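Local coordinates for integron cassette protein (Vibrio cholerae, PDB 3FY6), which is of unknown function but is encoded by a mobile integron gene cassette, a class of genes that supplies novel folds with distinct interaction sites, at residues L14-P19 with E25-E30; D34-S39 with H83-W88; A47-N52 with E87-A92. All coordinates share one frame; numbering follows the deposited sequence.

In the fold
Contacts 1 to 3 follow one antiparallel sheet from its first strand to its fourth, with centres about 23 Å apart between contact 1 and contact 3. Contact 1 pairs strands 10-18 and 23-31 through backbone hydrogen bonds and is largely buried. Contacts 2 and 3 instead join neighbouring strands, 35-40 and 43-50, to the same helix 77-89; their centres lie about 7 Å apart. Contact 2, partly buried, is an apolar selenomethionine-tryptophan packing without a hydrogen bond. Contact 3 lies at the surface by the helix's C-terminal end and stacks a charged guanidinium on a tyrosine. Backbone pairing between adjacent strands connects contact 1 to contact 2, and contact 2 to contact 3.

Contact 1. Residues L14-P19 with E25-E30; sequences LNIYSP and ETYIVE
Glu25 and Ile16 form a hydrogen-bonded pair in the antiparallel beta hairpin of strands 10-18 and 23-31, the first of which is an outermost strand of the five-stranded sheet within this chain. The two bonds of the pair differ: Ile16 N meets Glu25 O in the carbonyl plane with an almost straight N-H...O angle of 175°, whereas Glu25 N reaches Ile16 O (2.7 Å) from well above the plane of the Ile16 carbonyl, 40° out of it. The bent Glu25 side chain lays CG against Ser18 CB, 3.8 Å away, and its carboxylate forms a salt bridge with Arg23 of the same strand.

Thr26 faces Asn15 as a non-hydrogen-bonded pair on the opposite side of the sheet. Their side chains run alongside each other in the same direction, and one water links them, 2.7 Å from both Asn15 ND2, which donates to it, and Thr26 OG1. Polar residues suit this more accessible face.

Tyr27 pairs with Leu14 through two further backbone bonds. With CG set beside its own backbone N (chi1 -77°), the ring leans toward Glu25 and crosses the diagonal neighbour Ile16 at about a right angle, CD1 lying 3.5 Å from Ile16 CG1. Its hydroxyl is hydrogen-bonded to Asp69. Leu14 and Ile16 also meet helix 95-114, so branched apolar side chains fit between strand and helix.

Beyond Tyr27, Val29 takes up the other diagonal on this buried face, its CG2 methyl touching Leu14 CD1 at 3.7 Å.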
loop_
_atom_site.group_PDB
_atom_site.type_symbol
_atom_site.label_atom_id
_atom_site.label_comp_id
_atom_site.label_asym_id
_atom_site.label_seq_id
_atom_site.Cartn_x
_atom_site.Cartn_y
_atom_site.Cartn_z
ATOM N N LEU A 14 -9.914 -10.276 -12.628
ATOM C CA LEU A 14 -8.979 -10.506 -11.532
ATOM C C LEU A 14 -9.733 -10.883 -10.254
ATOM O O LEU A 14 -10.813 -10.372 -9.996
ATOM C CB LEU A 14 -8.126 -9.254 -11.301
ATOM C CG LEU A 14 -7.236 -8.829 -12.474
ATOM C CD1 LEU A 14 -6.530 -7.514 -12.165
ATOM C CD2 LEU A 14 -6.218 -9.923 -12.786
ATOM N N ASN A 15 -9.159 -11.773 -9.453
ATOM C CA ASN A 15 -9.857 -12.278 -8.278
ATOM C C ASN A 15 -9.209 -11.789 -6.987
ATOM O O ASN A 15 -8.133 -12.255 -6.603
ATOM C CB ASN A 15 -9.906 -13.805 -8.316
ATOM C CG ASN A 15 -10.364 -14.338 -9.672
ATOM O OD1 ASN A 15 -9.658 -15.107 -10.319
ATOM N ND2 ASN A 15 -11.535 -13.906 -10.112
ATOM N N ILE A 16 -9.862 -10.842 -6.326
ATOM C CA ILE A 16 -9.282 -10.212 -5.142
ATOM C C ILE A 16 -10.013 -10.640 -3.869
ATOM O O ILE A 16 -11.208 -10.395 -3.723
ATOM C CB ILE A 16 -9.340 -8.673 -5.253
ATOM C CG1 ILE A 16 -8.665 -8.206 -6.554
ATOM C CG2 ILE A 16 -8.703 -8.019 -4.020
ATOM C CD1 ILE A 16 -7.148 -8.317 -6.535
ATOM N N TYR A 17 -9.295 -11.253 -2.935
ATOM C CA TYR A 17 -9.944 -11.738 -1.719
ATOM C C TYR A 17 -10.364 -10.598 -0.804
ATOM O O TYR A 17 -9.561 -9.723 -0.481
ATOM C CB TYR A 17 -9.071 -12.731 -0.948
ATOM C CG TYR A 17 -9.822 -13.287 0.235
ATOM C CD1 TYR A 17 -10.739 -14.324 0.070
ATOM C CD2 TYR A 17 -9.666 -12.738 1.505
ATOM C CE1 TYR A 17 -11.466 -14.816 1.142
ATOM C CE2 TYR A 17 -10.392 -13.230 2.600
ATOM C CZ TYR A 17 -11.286 -14.267 2.403
ATOM O OH TYR A 17 -12.000 -14.758 3.460
ATOM N N SER A 18 -11.623 -10.625 -0.380
ATOM C CA SER A 18 -12.187 -9.597 0.485
ATOM C C SER A 18 -12.667 -10.181 1.807
ATOM O O SER A 18 -13.618 -10.960 1.835
ATOM C CB SER A 18 -13.376 -8.920 -0.201
ATOM O OG SER A 18 -14.177 -8.231 0.756
ATOM N N PRO A 19 -12.030 -9.782 2.912
ATOM C CA PRO A 19 -12.447 -10.230 4.244
ATOM C C PRO A 19 -13.844 -9.721 4.569
ATOM O O PRO A 19 -14.514 -10.264 5.441
ATOM C CB PRO A 19 -11.432 -9.564 5.178
ATOM C CG PRO A 19 -10.262 -9.228 4.307
ATOM C CD PRO A 19 -10.841 -8.918 2.960
ATOM N N GLU A 25 -13.520 -11.222 -4.749
ATOM C CA GLU A 25 -14.321 -10.316 -5.564
ATOM C C GLU A 25 -13.698 -10.174 -6.955
ATOM O O GLU A 25 -12.471 -10.128 -7.102
ATOM C CB GLU A 25 -14.427 -8.951 -4.895
ATOM C CG GLU A 25 -15.130 -8.981 -3.543
ATOM C CD GLU A 25 -16.637 -9.130 -3.679
ATOM O OE1 GLU A 25 -17.276 -8.201 -4.209
ATOM O OE2 GLU A 25 -17.184 -10.166 -3.250
ATOM N N THR A 26 -14.543 -10.112 -7.976
ATOM C CA THR A 26 -14.057 -10.021 -9.346
ATOM C C THR A 26 -13.853 -8.560 -9.722
ATOM O O THR A 26 -14.790 -7.769 -9.708
ATOM C CB THR A 26 -15.034 -10.692 -10.345
ATOM O OG1 THR A 26 -15.250 -12.061 -9.969
ATOM C CG2 THR A 26 -14.476 -10.636 -11.773
ATOM N N TYR A 27 -12.614 -8.193 -10.018
ATOM C CA TYR A 27 -12.340 -6.868 -10.558
ATOM C C TYR A 27 -12.148 -7.025 -12.053
ATOM O O TYR A 27 -11.302 -7.801 -12.494
ATOM C CB TYR A 27 -11.087 -6.278 -9.925
ATOM C CG TYR A 27 -11.317 -5.744 -8.533
ATOM C CD1 TYR A 27 -11.673 -6.593 -7.493
ATOM C CD2 TYR A 27 -11.178 -4.386 -8.258
ATOM C CE1 TYR A 27 -11.884 -6.106 -6.215
ATOM C CE2 TYR A 27 -11.389 -3.885 -6.980
ATOM C CZ TYR A 27 -11.741 -4.748 -5.963
ATOM O OH TYR A 27 -11.965 -4.255 -4.701
ATOM N N ILE A 28 -12.943 -6.311 -12.838
ATOM C CA ILE A 28 -12.865 -6.455 -14.288
ATOM C C ILE A 28 -12.052 -5.317 -14.886
ATOM O O ILE A 28 -12.412 -4.148 -14.766
ATOM C CB ILE A 28 -14.260 -6.520 -14.935
ATOM C CG1 ILE A 28 -15.113 -7.579 -14.240
ATOM C CG2 ILE A 28 -14.145 -6.849 -16.426
ATOM C CD1 ILE A 28 -16.546 -7.628 -14.725
ATOM N N VAL A 29 -10.934 -5.668 -15.503
ATOM C CA VAL A 29 -10.089 -4.686 -16.160
ATOM C C VAL A 29 -10.364 -4.675 -17.658
ATOM O O VAL A 29 -10.164 -5.677 -18.338
ATOM C CB VAL A 29 -8.604 -5.003 -15.945
ATOM C CG1 VAL A 29 -7.743 -3.879 -16.515
ATOM C CG2 VAL A 29 -8.311 -5.194 -14.461
ATOM N N GLU A 30 -10.830 -3.543 -18.171
ATOM C CA GLU A 30 -11.038 -3.401 -19.605
ATOM C C GLU A 30 -9.906 -2.582 -20.212
ATOM O O GLU A 30 -9.734 -1.409 -19.875
ATOM C CB GLU A 30 -12.373 -2.715 -19.899
ATOM C CG GLU A 30 -13.554 -3.643 -20.043
ATOM C CD GLU A 30 -14.691 -3.008 -20.830
ATOM O OE1 GLU A 30 -14.428 -2.040 -21.583
ATOM O OE2 GLU A 30 -15.844 -3.478 -20.703
HETATM O O HOH W 1 -13.619 -13.496 -8.380
#

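Contact 2. Residues D34-S39 with H83-W88; sequences DYMEIS and HAWLEW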
loop_
_atom_site.group_PDB
_atom_site.type_symbol
_atom_site.label_atom_id
_atom_site.label_comp_id
_atom_site.label_asym_id
_atom_site.label_seq_id
_atom_site.Cartn_x
_atom_site.Cartn_y
_atom_site.Cartn_z
ATOM N N ASP A 34 -7.162 3.661 -26.077
ATOM C CA ASP A 34 -7.234 5.029 -25.581
ATOM C C ASP A 34 -7.459 5.162 -24.077
ATOM O O ASP A 34 -7.257 6.228 -23.522
ATOM C CB ASP A 34 -8.333 5.793 -26.321
ATOM C CG ASP A 34 -8.034 5.959 -27.795
ATOM O OD1 ASP A 34 -6.833 6.009 -28.151
ATOM O OD2 ASP A 34 -8.998 6.037 -28.590
ATOM N N TYR A 35 -7.876 4.091 -23.415
ATOM C CA TYR A 35 -8.166 4.183 -21.992
ATOM C C TYR A 35 -8.243 2.804 -21.364
ATOM O O TYR A 35 -8.386 1.800 -22.059
ATOM C CB TYR A 35 -9.496 4.908 -21.774
ATOM C CG TYR A 35 -10.696 4.115 -22.260
ATOM C CD1 TYR A 35 -11.239 4.336 -23.522
ATOM C CD2 TYR A 35 -11.276 3.134 -21.463
ATOM C CE1 TYR A 35 -12.339 3.611 -23.971
ATOM C CE2 TYR A 35 -12.378 2.403 -21.902
ATOM C CZ TYR A 35 -12.903 2.649 -23.156
ATOM O OH TYR A 35 -13.989 1.927 -23.595
HETATM N N MSE A 36 -8.154 2.759 -20.040
HETATM C CA MSE A 36 -8.381 1.516 -19.310
HETATM C C MSE A 36 -9.449 1.763 -18.254
HETATM O O MSE A 36 -9.495 2.838 -17.661
HETATM C CB MSE A 36 -7.092 1.028 -18.640
HETATM C CG MSE A 36 -7.301 -0.110 -17.640
HETATM SE SE MSE A 36 -5.673 -0.511 -16.605
HETATM C CE MSE A 36 -4.950 1.254 -16.535
ATOM N N GLU A 37 -10.307 0.773 -18.031
ATOM C CA GLU A 37 -11.279 0.848 -16.948
ATOM C C GLU A 37 -11.149 -0.341 -16.018
ATOM O O GLU A 37 -10.764 -1.431 -16.436
ATOM C CB GLU A 37 -12.704 0.947 -17.487
ATOM C CG GLU A 37 -12.962 2.211 -18.290
ATOM C CD GLU A 37 -14.425 2.398 -18.642
ATOM O OE1 GLU A 37 -15.199 1.416 -18.562
ATOM O OE2 GLU A 37 -14.799 3.535 -19.000
ATOM N N ILE A 38 -11.447 -0.111 -14.745
ATOM C CA ILE A 38 -11.435 -1.165 -13.743
ATOM C C ILE A 38 -12.760 -1.109 -13.008
ATOM O O ILE A 38 -13.117 -0.076 -12.422
ATOM C CB ILE A 38 -10.292 -0.982 -12.733
ATOM C CG1 ILE A 38 -8.944 -0.900 -13.461
ATOM C CG2 ILE A 38 -10.286 -2.110 -11.705
ATOM C CD1 ILE A 38 -7.882 -0.137 -12.672
ATOM N N SER A 39 -13.494 -2.215 -13.062
ATOM C CA SER A 39 -14.815 -2.290 -12.452
ATOM C C SER A 39 -14.866 -3.308 -11.327
ATOM O O SER A 39 -14.289 -4.389 -11.416
ATOM C CB SER A 39 -15.867 -2.648 -13.507
ATOM O OG SER A 39 -16.048 -1.582 -14.420
ATOM N N HIS A 83 1.090 0.406 -15.807
ATOM C CA HIS A 83 2.259 -0.046 -16.545
ATOM C C HIS A 83 1.890 -1.180 -17.485
ATOM O O HIS A 83 2.215 -1.138 -18.661
ATOM C CB HIS A 83 3.387 -0.480 -15.609
ATOM C CG HIS A 83 4.603 -0.991 -16.328
ATOM N ND1 HIS A 83 5.322 -0.221 -17.211
ATOM C CD2 HIS A 83 5.214 -2.201 -16.298
ATOM C CE1 HIS A 83 6.336 -0.927 -17.689
ATOM N NE2 HIS A 83 6.293 -2.132 -17.151
ATOM N N ALA A 84 1.213 -2.195 -16.965
ATOM C CA ALA A 84 0.809 -3.314 -17.799
ATOM C C ALA A 84 -0.014 -2.830 -18.994
ATOM O O ALA A 84 0.177 -3.288 -20.131
ATOM C CB ALA A 84 0.029 -4.326 -16.983
ATOM N N TRP A 85 -0.915 -1.888 -18.734
ATOM C CA TRP A 85 -1.783 -1.358 -19.776
ATOM C C TRP A 85 -0.970 -0.636 -20.843
ATOM O O TRP A 85 -1.151 -0.886 -22.039
ATOM C CB TRP A 85 -2.857 -0.441 -19.183
ATOM C CG TRP A 85 -3.539 0.437 -20.192
ATOM C CD1 TRP A 85 -4.181 0.036 -21.330
ATOM C CD2 TRP A 85 -3.660 1.861 -20.144
ATOM N NE1 TRP A 85 -4.690 1.125 -21.996
ATOM C CE2 TRP A 85 -4.378 2.258 -21.291
ATOM C CE3 TRP A 85 -3.232 2.841 -19.240
ATOM C CZ2 TRP A 85 -4.681 3.591 -21.559
ATOM C CZ3 TRP A 85 -3.535 4.162 -19.503
ATOM C CH2 TRP A 85 -4.244 4.528 -20.659
ATOM N N LEU A 86 -0.068 0.245 -20.413
ATOM C CA LEU A 86 0.738 1.011 -21.357
ATOM C C LEU A 86 1.623 0.091 -22.201
ATOM O O LEU A 86 1.790 0.306 -23.398
ATOM C CB LEU A 86 1.580 2.065 -20.641
ATOM C CG LEU A 86 0.780 3.196 -19.987
ATOM C CD1 LEU A 86 1.713 4.195 -19.345
ATOM C CD2 LEU A 86 -0.107 3.884 -21.011
ATOM N N GLU A 87 2.177 -0.942 -21.580
ATOM C CA GLU A 87 2.987 -1.893 -22.333
ATOM C C GLU A 87 2.147 -2.701 -23.331
ATOM O O GLU A 87 2.561 -2.929 -24.462
ATOM C CB GLU A 87 3.752 -2.797 -21.380
ATOM C CG GLU A 87 4.831 -2.044 -20.621
ATOM C CD GLU A 87 5.878 -1.449 -21.557
ATOM O OE1 GLU A 87 6.408 -2.191 -22.411
ATOM O OE2 GLU A 87 6.166 -0.239 -21.443
ATOM N N TRP A 88 0.953 -3.103 -22.917
ATOM C CA TRP A 88 0.042 -3.835 -23.788
ATOM C C TRP A 88 -0.400 -2.943 -24.934
ATOM O O TRP A 88 -0.550 -3.386 -26.074
ATOM C CB TRP A 88 -1.183 -4.291 -22.995
ATOM C CG TRP A 88 -2.320 -4.778 -23.834
ATOM C CD1 TRP A 88 -2.534 -6.059 -24.261
ATOM C CD2 TRP A 88 -3.420 -4.001 -24.329
ATOM N NE1 TRP A 88 -3.694 -6.125 -25.000
ATOM C CE2 TRP A 88 -4.258 -4.878 -25.057
ATOM C CE3 TRP A 88 -3.779 -2.652 -24.231
ATOM C CZ2 TRP A 88 -5.429 -4.447 -25.683
ATOM C CZ3 TRP A 88 -4.945 -2.226 -24.847
ATOM C CH2 TRP A 88 -5.756 -3.119 -25.564
#
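Selenomethionine Met36 and Trp85 make an apolar strand-to-helix contact, with no hydrogen bond between the two segments, where strand 35-40 in the middle of the sheet passes helix 77-89. The nearest pair of CA atoms, those of Met36 and Trp85, are still 7.2 Å apart, so long side chains from both sides must fill the interval.

Met36 lies over one face of the indole. Its CB sits 3.8 Å from the centroid of the five-membered ring of Trp85, only 8° off the normal, a CH-pi contact. From there the chain runs extended as far as the selenium and then bends at chi3 (33°), which folds the methyl back toward the ring: CE is 3.6 Å from Trp85 CE3. The selenium itself stands obliquely to the five-membered ring, 5.0 Å from its centroid, a Met-aromatic contact in which the flexible, polarisable chain adapts to a flat partner, and it also packs on Trp85 CB.

This is helix-on-sheet packing of an alpha+beta fold, an antiparallel meander followed by helices. The sheet face that carries Met36 also carries Val29, Leu14 and Ile16, and it is covered by helices 77-89 and 95-114. Leu86, next on the helix, supplies the second wall of a sandwich, its CD2 lying 3.7 Å above the face of the indole opposite Met36.

The rim of the indole reaches the strand backbone: Trp85 CZ2 comes within 3.6 Å of Tyr35 CA, and the carbonyl carbon of Asp34 lies at the ring edge. Tryptophan suits a place that is apolar on both faces but polar at one edge, since Trp85 NE1 donates a hydrogen bond to His32 O. Turned away from the sheet, His83 stacks on Tyr125 of the second subunit.

Contact 3. Residues A47-N52 with E87-A92; sequences ATYSEN and EWRKGA
Arg89 lays its guanidinium flat on the ring of Tyr49, and this stack is the tightly packed part of the contact. The two planes are only 9° apart and their centres are separated by 3.3 Å; Arg89 CZ sits over the middle of the ring, with NH2 above CE2 at 3.1 Å and NH1 over the phenol end. It is a cation-pi interaction as well as a stack, linking strand 43-50 to the last turn of helix 77-89.

Shape explains the fit. The arginine chain is extended from CG to NE and spans the gap between helix and strand, while a chi4 of -90° turns the guanidinium plane across the line of the chain and nearly parallel to the ring. Arg89 CD adds an off-centre CH-pi contact, 4.2 Å from the ring centroid. Rotation of the guanidinium is further restrained by Arg89 NE, which is hydrogen-bonded to Lys33 O. Tyr49 also touches Trp85 and Leu86 of the same helix, so its ring links the apolar packing to the charged surface.

Toward solvent the contact is loose. Glu51 OE2 stays 4.2 Å from Arg89 NH2, too far for a salt bridge, and the Glu51 side chain is poorly ordered. The helix stops just beyond Arg89 in a Schellman motif: Ala92 N bonds to Glu87 O at 2.8 Å and Gly91 N to Trp88 O, with glycine readily adopting the positive phi at the C-prime position. Lys90 meets Glu87 there in a long, weak ion pair.

Because the stack uses the face of the guanidinium, its N-H bonds point outward in its own plane, as the bond from NE does; Glu51 can probably add only a weak, long-range attraction to a charge held mainly by the cation-pi stack.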
loop_
_atom_site.group_PDB
_atom_site.type_symbol
_atom_site.label_atom_id
_atom_site.label_comp_id
_atom_site.label_asym_id
_atom_site.label_seq_id
_atom_site.Cartn_x
_atom_site.Cartn_y
_atom_site.Cartn_z
ATOM N N ALA A 47 -8.733 5.304 -16.462
ATOM C CA ALA A 47 -7.508 6.010 -16.836
ATOM C C ALA A 47 -7.538 6.282 -18.336
ATOM O O ALA A 47 -7.739 5.368 -19.133
ATOM C CB ALA A 47 -6.274 5.178 -16.480
ATOM N N THR A 48 -7.337 7.537 -18.722
ATOM C CA THR A 48 -7.376 7.904 -20.131
ATOM C C THR A 48 -5.981 8.231 -20.653
ATOM O O THR A 48 -5.241 8.995 -20.035
ATOM C CB THR A 48 -8.310 9.106 -20.377
ATOM O OG1 THR A 48 -7.956 10.171 -19.491
ATOM C CG2 THR A 48 -9.742 8.721 -20.109
ATOM N N TYR A 49 -5.624 7.643 -21.789
ATOM C CA TYR A 49 -4.324 7.896 -22.394
ATOM C C TYR A 49 -4.266 9.286 -23.012
ATOM O O TYR A 49 -5.226 9.732 -23.638
ATOM C CB TYR A 49 -4.032 6.855 -23.470
ATOM C CG TYR A 49 -2.679 7.030 -24.115
ATOM C CD1 TYR A 49 -1.546 6.449 -23.560
ATOM C CD2 TYR A 49 -2.531 7.785 -25.272
ATOM C CE1 TYR A 49 -0.304 6.608 -24.140
ATOM C CE2 TYR A 49 -1.292 7.952 -25.859
ATOM C CZ TYR A 49 -0.182 7.361 -25.288
ATOM O OH TYR A 49 1.054 7.521 -25.869
ATOM N N SER A 50 -3.141 9.971 -22.834
ATOM C CA SER A 50 -2.905 11.240 -23.521
ATOM C C SER A 50 -1.530 11.230 -24.185
ATOM O O SER A 50 -0.558 10.731 -23.618
ATOM C CB SER A 50 -3.049 12.433 -22.569
ATOM O OG SER A 50 -2.061 12.414 -21.554
ATOM N N GLU A 51 -1.457 11.782 -25.391
ATOM C CA GLU A 51 -0.248 11.689 -26.205
ATOM C C GLU A 51 1.016 12.221 -25.540
ATOM O O GLU A 51 2.087 11.625 -25.662
ATOM C CB GLU A 51 -0.457 12.373 -27.556
ATOM C CG GLU A 51 -0.945 11.426 -28.636
ATOM C CD GLU A 51 0.022 10.275 -28.872
ATOM O OE1 GLU A 51 1.240 10.470 -28.667
ATOM O OE2 GLU A 51 -0.435 9.179 -29.263
ATOM N N ASN A 52 0.899 13.335 -24.833
ATOM C CA ASN A 52 2.091 13.997 -24.325
ATOM C C ASN A 52 2.181 14.060 -22.808
ATOM O O ASN A 52 3.054 14.734 -22.263
ATOM C CB ASN A 52 2.206 15.397 -24.931
ATOM C CG ASN A 52 2.361 15.363 -26.439
ATOM O OD1 ASN A 52 3.259 14.701 -26.966
ATOM N ND2 ASN A 52 1.483 16.073 -27.143
ATOM N N GLU A 87 2.177 -0.942 -21.580
ATOM C CA GLU A 87 2.987 -1.893 -22.333
ATOM C C GLU A 87 2.147 -2.701 -23.331
ATOM O O GLU A 87 2.561 -2.929 -24.462
ATOM C CB GLU A 87 3.752 -2.797 -21.380
ATOM C CG GLU A 87 4.831 -2.044 -20.621
ATOM C CD GLU A 87 5.878 -1.449 -21.557
ATOM O OE1 GLU A 87 6.408 -2.191 -22.411
ATOM O OE2 GLU A 87 6.166 -0.239 -21.443
ATOM N N TRP A 88 0.953 -3.103 -22.917
ATOM C CA TRP A 88 0.042 -3.835 -23.788
ATOM C C TRP A 88 -0.400 -2.943 -24.934
ATOM O O TRP A 88 -0.550 -3.386 -26.074
ATOM C CB TRP A 88 -1.183 -4.291 -22.995
ATOM C CG TRP A 88 -2.320 -4.778 -23.834
ATOM C CD1 TRP A 88 -2.534 -6.059 -24.261
ATOM C CD2 TRP A 88 -3.420 -4.001 -24.329
ATOM N NE1 TRP A 88 -3.694 -6.125 -25.000
ATOM C CE2 TRP A 88 -4.258 -4.878 -25.057
ATOM C CE3 TRP A 88 -3.779 -2.652 -24.231
ATOM C CZ2 TRP A 88 -5.429 -4.447 -25.683
ATOM C CZ3 TRP A 88 -4.945 -2.226 -24.847
ATOM C CH2 TRP A 88 -5.756 -3.119 -25.564
ATOM N N ARG A 89 -0.605 -1.676 -24.609
ATOM C CA ARG A 89 -1.103 -0.700 -25.556
ATOM C C ARG A 89 -0.216 -0.607 -26.797
ATOM O O ARG A 89 -0.710 -0.582 -27.927
ATOM C CB ARG A 89 -1.185 0.662 -24.875
ATOM C CG ARG A 89 -1.907 1.683 -25.690
ATOM C CD ARG A 89 -1.873 3.045 -25.044
ATOM N NE ARG A 89 -2.297 4.040 -26.016
ATOM C CZ ARG A 89 -1.462 4.676 -26.825
ATOM N NH1 ARG A 89 -0.163 4.426 -26.753
ATOM N NH2 ARG A 89 -1.925 5.563 -27.697
ATOM N N LYS A 90 1.097 -0.546 -26.582
ATOM C CA LYS A 90 2.030 -0.469 -27.697
ATOM C C LYS A 90 2.489 -1.842 -28.179
ATOM O O LYS A 90 3.455 -1.953 -28.931
ATOM C CB LYS A 90 3.224 0.423 -27.358
ATOM C CG LYS A 90 3.989 0.038 -26.116
ATOM C CD LYS A 90 4.788 1.235 -25.611
ATOM C CE LYS A 90 5.763 0.836 -24.516
ATOM N NZ LYS A 90 6.425 2.022 -23.894
ATOM N N GLY A 91 1.788 -2.888 -27.753
ATOM C CA GLY A 91 2.058 -4.225 -28.253
ATOM C C GLY A 91 3.304 -4.888 -27.690
ATOM O O GLY A 91 3.821 -5.842 -28.274
ATOM N N ALA A 92 3.795 -4.393 -26.557
ATOM C CA ALA A 92 4.900 -5.052 -25.865
ATOM C C ALA A 92 4.402 -6.311 -25.141
ATOM O O ALA A 92 5.183 -7.199 -24.807
ATOM C CB ALA A 92 5.571 -4.096 -24.894
#